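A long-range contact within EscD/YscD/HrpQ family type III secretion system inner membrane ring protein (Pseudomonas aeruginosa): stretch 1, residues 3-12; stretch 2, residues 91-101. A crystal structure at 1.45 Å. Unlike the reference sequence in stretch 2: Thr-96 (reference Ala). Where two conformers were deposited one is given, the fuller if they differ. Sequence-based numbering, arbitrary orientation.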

# COMPACT_ATOMS: atom_id res chain seq x y z
N MET A 3 -9.59 -16.14 -6.63
CA MET A 3 -9.14 -15.27 -5.50
C MET A 3 -9.91 -13.96 -5.51
O MET A 3 -10.62 -13.67 -6.47
CB MET A 3 -7.65 -15.03 -5.59
CG MET A 3 -6.88 -16.28 -5.22
SD MET A 3 -5.12 -16.01 -5.20
CE MET A 3 -4.57 -17.45 -4.30
N ALA A 4 -9.76 -13.17 -4.45
CA ALA A 4 -10.68 -12.10 -4.11
C ALA A 4 -10.27 -10.74 -4.67
O ALA A 4 -11.11 -9.96 -5.14
CB ALA A 4 -10.74 -11.99 -2.58
N TRP A 5 -8.97 -10.44 -4.62
CA TRP A 5 -8.46 -9.14 -5.00
C TRP A 5 -7.09 -9.34 -5.61
O TRP A 5 -6.46 -10.38 -5.43
CB TRP A 5 -8.35 -8.21 -3.77
CG TRP A 5 -9.69 -7.99 -3.11
CD1 TRP A 5 -10.19 -8.66 -2.03
CD2 TRP A 5 -10.70 -7.07 -3.51
NE1 TRP A 5 -11.45 -8.21 -1.75
CE2 TRP A 5 -11.79 -7.23 -2.64
CE3 TRP A 5 -10.78 -6.13 -4.53
CZ2 TRP A 5 -12.96 -6.46 -2.76
CZ3 TRP A 5 -11.93 -5.38 -4.66
CH2 TRP A 5 -13.01 -5.55 -3.77
N LYS A 6 -6.61 -8.34 -6.33
CA LYS A 6 -5.24 -8.33 -6.80
C LYS A 6 -4.58 -7.01 -6.44
O LYS A 6 -5.24 -5.97 -6.35
CB LYS A 6 -5.16 -8.59 -8.31
CG LYS A 6 -6.02 -7.68 -9.16
CD LYS A 6 -5.88 -8.03 -10.65
CE LYS A 6 -6.62 -7.02 -11.47
NZ LYS A 6 -6.62 -7.36 -12.94
N ILE A 7 -3.27 -7.06 -6.23
CA ILE A 7 -2.47 -5.91 -5.83
C ILE A 7 -1.42 -5.64 -6.89
O ILE A 7 -0.88 -6.58 -7.49
CB ILE A 7 -1.84 -6.16 -4.45
CG1 ILE A 7 -1.00 -4.97 -4.00
CG2 ILE A 7 -0.98 -7.41 -4.45
CD1 ILE A 7 -0.82 -4.95 -2.47
N ARG A 8 -1.15 -4.37 -7.16
CA ARG A 8 -0.08 -3.93 -8.05
C ARG A 8 0.84 -2.99 -7.30
O ARG A 8 0.38 -2.10 -6.57
CB ARG A 8 -0.61 -3.24 -9.31
CG ARG A 8 0.52 -2.79 -10.23
CD ARG A 8 0.06 -2.56 -11.64
NE ARG A 8 1.10 -1.85 -12.38
CZ ARG A 8 1.04 -1.55 -13.67
NH1 ARG A 8 -0.02 -1.90 -14.39
NH2 ARG A 8 2.04 -0.89 -14.22
N PHE A 9 2.15 -3.17 -7.48
CA PHE A 9 3.16 -2.32 -6.87
C PHE A 9 3.71 -1.31 -7.86
O PHE A 9 3.91 -1.61 -9.04
CB PHE A 9 4.28 -3.18 -6.28
CG PHE A 9 3.81 -4.06 -5.19
CD1 PHE A 9 3.36 -3.52 -4.00
CD2 PHE A 9 3.75 -5.42 -5.35
CE1 PHE A 9 2.89 -4.34 -2.99
CE2 PHE A 9 3.28 -6.24 -4.34
CZ PHE A 9 2.86 -5.69 -3.15
N TYR A 10 3.94 -0.09 -7.37
CA TYR A 10 4.42 1.05 -8.16
C TYR A 10 5.65 1.68 -7.52
O TYR A 10 5.81 2.92 -7.52
CB TYR A 10 3.33 2.11 -8.29
CG TYR A 10 2.08 1.70 -9.00
CD1 TYR A 10 1.07 1.05 -8.33
CD2 TYR A 10 1.87 2.02 -10.32
CE1 TYR A 10 -0.11 0.71 -8.99
CE2 TYR A 10 0.71 1.69 -10.98
CZ TYR A 10 -0.28 1.05 -10.31
OH TYR A 10 -1.45 0.71 -10.97
N SER A 11 6.49 0.87 -6.90
CA SER A 11 7.67 1.38 -6.24
C SER A 11 8.74 0.30 -6.11
O SER A 11 8.45 -0.90 -6.06
CB SER A 11 7.32 1.92 -4.85
OG SER A 11 6.69 0.94 -4.07
N GLY A 12 9.98 0.77 -6.00
CA GLY A 12 11.09 -0.09 -5.65
C GLY A 12 11.38 -1.13 -6.72
O GLY A 12 11.04 -0.97 -7.90
N GLY A 91 5.20 5.16 3.36
CA GLY A 91 6.59 5.51 3.13
C GLY A 91 7.00 5.22 1.70
O GLY A 91 6.33 5.64 0.75
N PRO A 92 8.08 4.46 1.50
CA PRO A 92 8.53 4.18 0.13
C PRO A 92 7.54 3.36 -0.67
O PRO A 92 7.59 3.40 -1.91
CB PRO A 92 9.85 3.42 0.32
CG PRO A 92 9.83 2.95 1.72
CD PRO A 92 8.96 3.86 2.52
N LEU A 93 6.65 2.61 -0.04
CA LEU A 93 5.79 1.70 -0.77
C LEU A 93 4.61 2.45 -1.40
O LEU A 93 3.92 3.23 -0.72
CB LEU A 93 5.24 0.65 0.18
CG LEU A 93 4.22 -0.33 -0.39
CD1 LEU A 93 4.87 -1.21 -1.43
CD2 LEU A 93 3.63 -1.14 0.73
N ARG A 94 4.40 2.22 -2.69
CA ARG A 94 3.23 2.72 -3.41
C ARG A 94 2.52 1.53 -4.05
O ARG A 94 3.17 0.70 -4.71
CB ARG A 94 3.61 3.75 -4.47
CG ARG A 94 4.42 4.92 -3.93
CD ARG A 94 3.93 6.29 -4.44
NE ARG A 94 4.24 6.54 -5.85
CZ ARG A 94 4.03 7.71 -6.47
NH1 ARG A 94 4.36 7.82 -7.75
NH2 ARG A 94 3.50 8.76 -5.81
N TRP A 95 1.21 1.44 -3.85
CA TRP A 95 0.48 0.27 -4.33
C TRP A 95 -0.98 0.63 -4.54
O TRP A 95 -1.47 1.66 -4.08
CB TRP A 95 0.59 -0.89 -3.32
CG TRP A 95 -0.01 -0.64 -1.96
CD1 TRP A 95 0.54 0.09 -0.94
CD2 TRP A 95 -1.24 -1.15 -1.46
NE1 TRP A 95 -0.28 0.05 0.16
CE2 TRP A 95 -1.37 -0.71 -0.13
CE3 TRP A 95 -2.24 -1.96 -2.00
CZ2 TRP A 95 -2.48 -1.04 0.66
CZ3 TRP A 95 -3.33 -2.30 -1.22
CH2 TRP A 95 -3.46 -1.82 0.09
N THR A 96 -1.68 -0.24 -5.26
CA THR A 96 -3.13 -0.17 -5.33
C THR A 96 -3.67 -1.59 -5.44
O THR A 96 -2.92 -2.55 -5.67
CB THR A 96 -3.60 0.68 -6.49
OG1 THR A 96 -4.98 1.03 -6.26
CG2 THR A 96 -3.43 -0.07 -7.79
N PHE A 97 -4.98 -1.73 -5.30
CA PHE A 97 -5.60 -3.03 -5.44
C PHE A 97 -6.91 -2.88 -6.20
O PHE A 97 -7.49 -1.79 -6.24
CB PHE A 97 -5.82 -3.72 -4.08
CG PHE A 97 -6.97 -3.16 -3.28
CD1 PHE A 97 -6.79 -2.02 -2.53
CD2 PHE A 97 -8.20 -3.78 -3.30
CE1 PHE A 97 -7.88 -1.50 -1.80
CE2 PHE A 97 -9.27 -3.27 -2.59
CZ PHE A 97 -9.09 -2.14 -1.84
N CYS A 98 -7.40 -3.98 -6.75
CA CYS A 98 -8.72 -3.99 -7.35
C CYS A 98 -9.24 -5.40 -7.54
O CYS A 98 -8.55 -6.39 -7.26
CB CYS A 98 -8.76 -3.22 -8.68
SG CYS A 98 -7.84 -3.98 -10.02
N ASP A 99 -10.49 -5.48 -7.98
CA ASP A 99 -11.13 -6.77 -8.21
C ASP A 99 -10.50 -7.45 -9.42
O ASP A 99 -9.99 -6.78 -10.33
CB ASP A 99 -12.62 -6.54 -8.45
CG ASP A 99 -13.32 -7.75 -9.03
OD1 ASP A 99 -13.82 -8.58 -8.24
OD2 ASP A 99 -13.38 -7.87 -10.26
N PRO A 100 -10.50 -8.78 -9.48
CA PRO A 100 -9.86 -9.47 -10.60
C PRO A 100 -10.44 -9.13 -11.97
O PRO A 100 -9.74 -9.28 -12.97
CB PRO A 100 -10.03 -10.95 -10.26
CG PRO A 100 -10.13 -10.97 -8.78
CD PRO A 100 -10.89 -9.73 -8.41
N GLN A 101 -11.69 -8.67 -12.05
CA GLN A 101 -12.29 -8.35 -13.33
C GLN A 101 -12.00 -6.93 -13.81
O GLN A 101 -12.53 -6.53 -14.85
CB GLN A 101 -13.80 -8.60 -13.28
CG GLN A 101 -14.19 -10.05 -13.00
O HOH W 1 -13.73 -9.03 -5.60
O HOH W 2 -7.33 -9.87 -13.60
O HOH W 3 8.55 0.08 -2.31

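Strands 5-9 and 93-98 run antiparallel, with an angle of 157° between their directions. Backbone hydrogen bonds hold them together. Lys-6 N donates to Cys-98 O at 2.9 Å, and Cys-98 N returns a bond to Lys-6 O at 3.0 Å. Arg-8 and Thr-96 repeat the pattern: Arg-8 N to Thr-96 O is 2.9 Å, and Thr-96 N to Arg-8 O is 3.1 Å. Tyr-10 N then donates to Arg-94 O at 2.9 Å. The return bond goes to a side chain instead. Arg-94 N donates to Ser-11 OG at 3.0 Å, so the serine hydroxyl continues the pairing beyond the strand.

Between these pairs lie the non-hydrogen-bonded pairs Ile-7 with Phe-97 and Phe-9 with Trp-95. Here CA-H...O contacts fill in, the shortest being Phe-97 CA to Lys-6 O at 3.1 Å.

Side chains alternate between the two faces of the sheet. Ile-7, Phe-9, Trp-95 and Phe-97 share one face and are all buried. Ile-7 CD1 packs 3.3 Å from Trp-95 CE3. Phe-9 CD1 lies 3.8 Å from Leu-93 CD1. Phe-97 turns its edge toward the face of the Trp-5 six-membered ring, with the planes at 79° and the centroids 5.4 Å apart.

Lys-6, Arg-8, Thr-96 and Cys-98 occupy the other face. The extended Lys-6 chain brings its CE to 3.6 Å from Cys-98 SG. Thr-96, which is Ala in the reference sequence, places CG2 3.6 Å from Tyr-10 CE1, at the edge of the ring.

Two waters bridge the end near Pro-100. Water 1 donates to Ala-4 O at 2.8 Å and to Asp-99 OD1 at 2.7 Å. Water 2 accepts from Lys-6 NZ at 2.7 Å and donates to Pro-100 O at 2.6 Å.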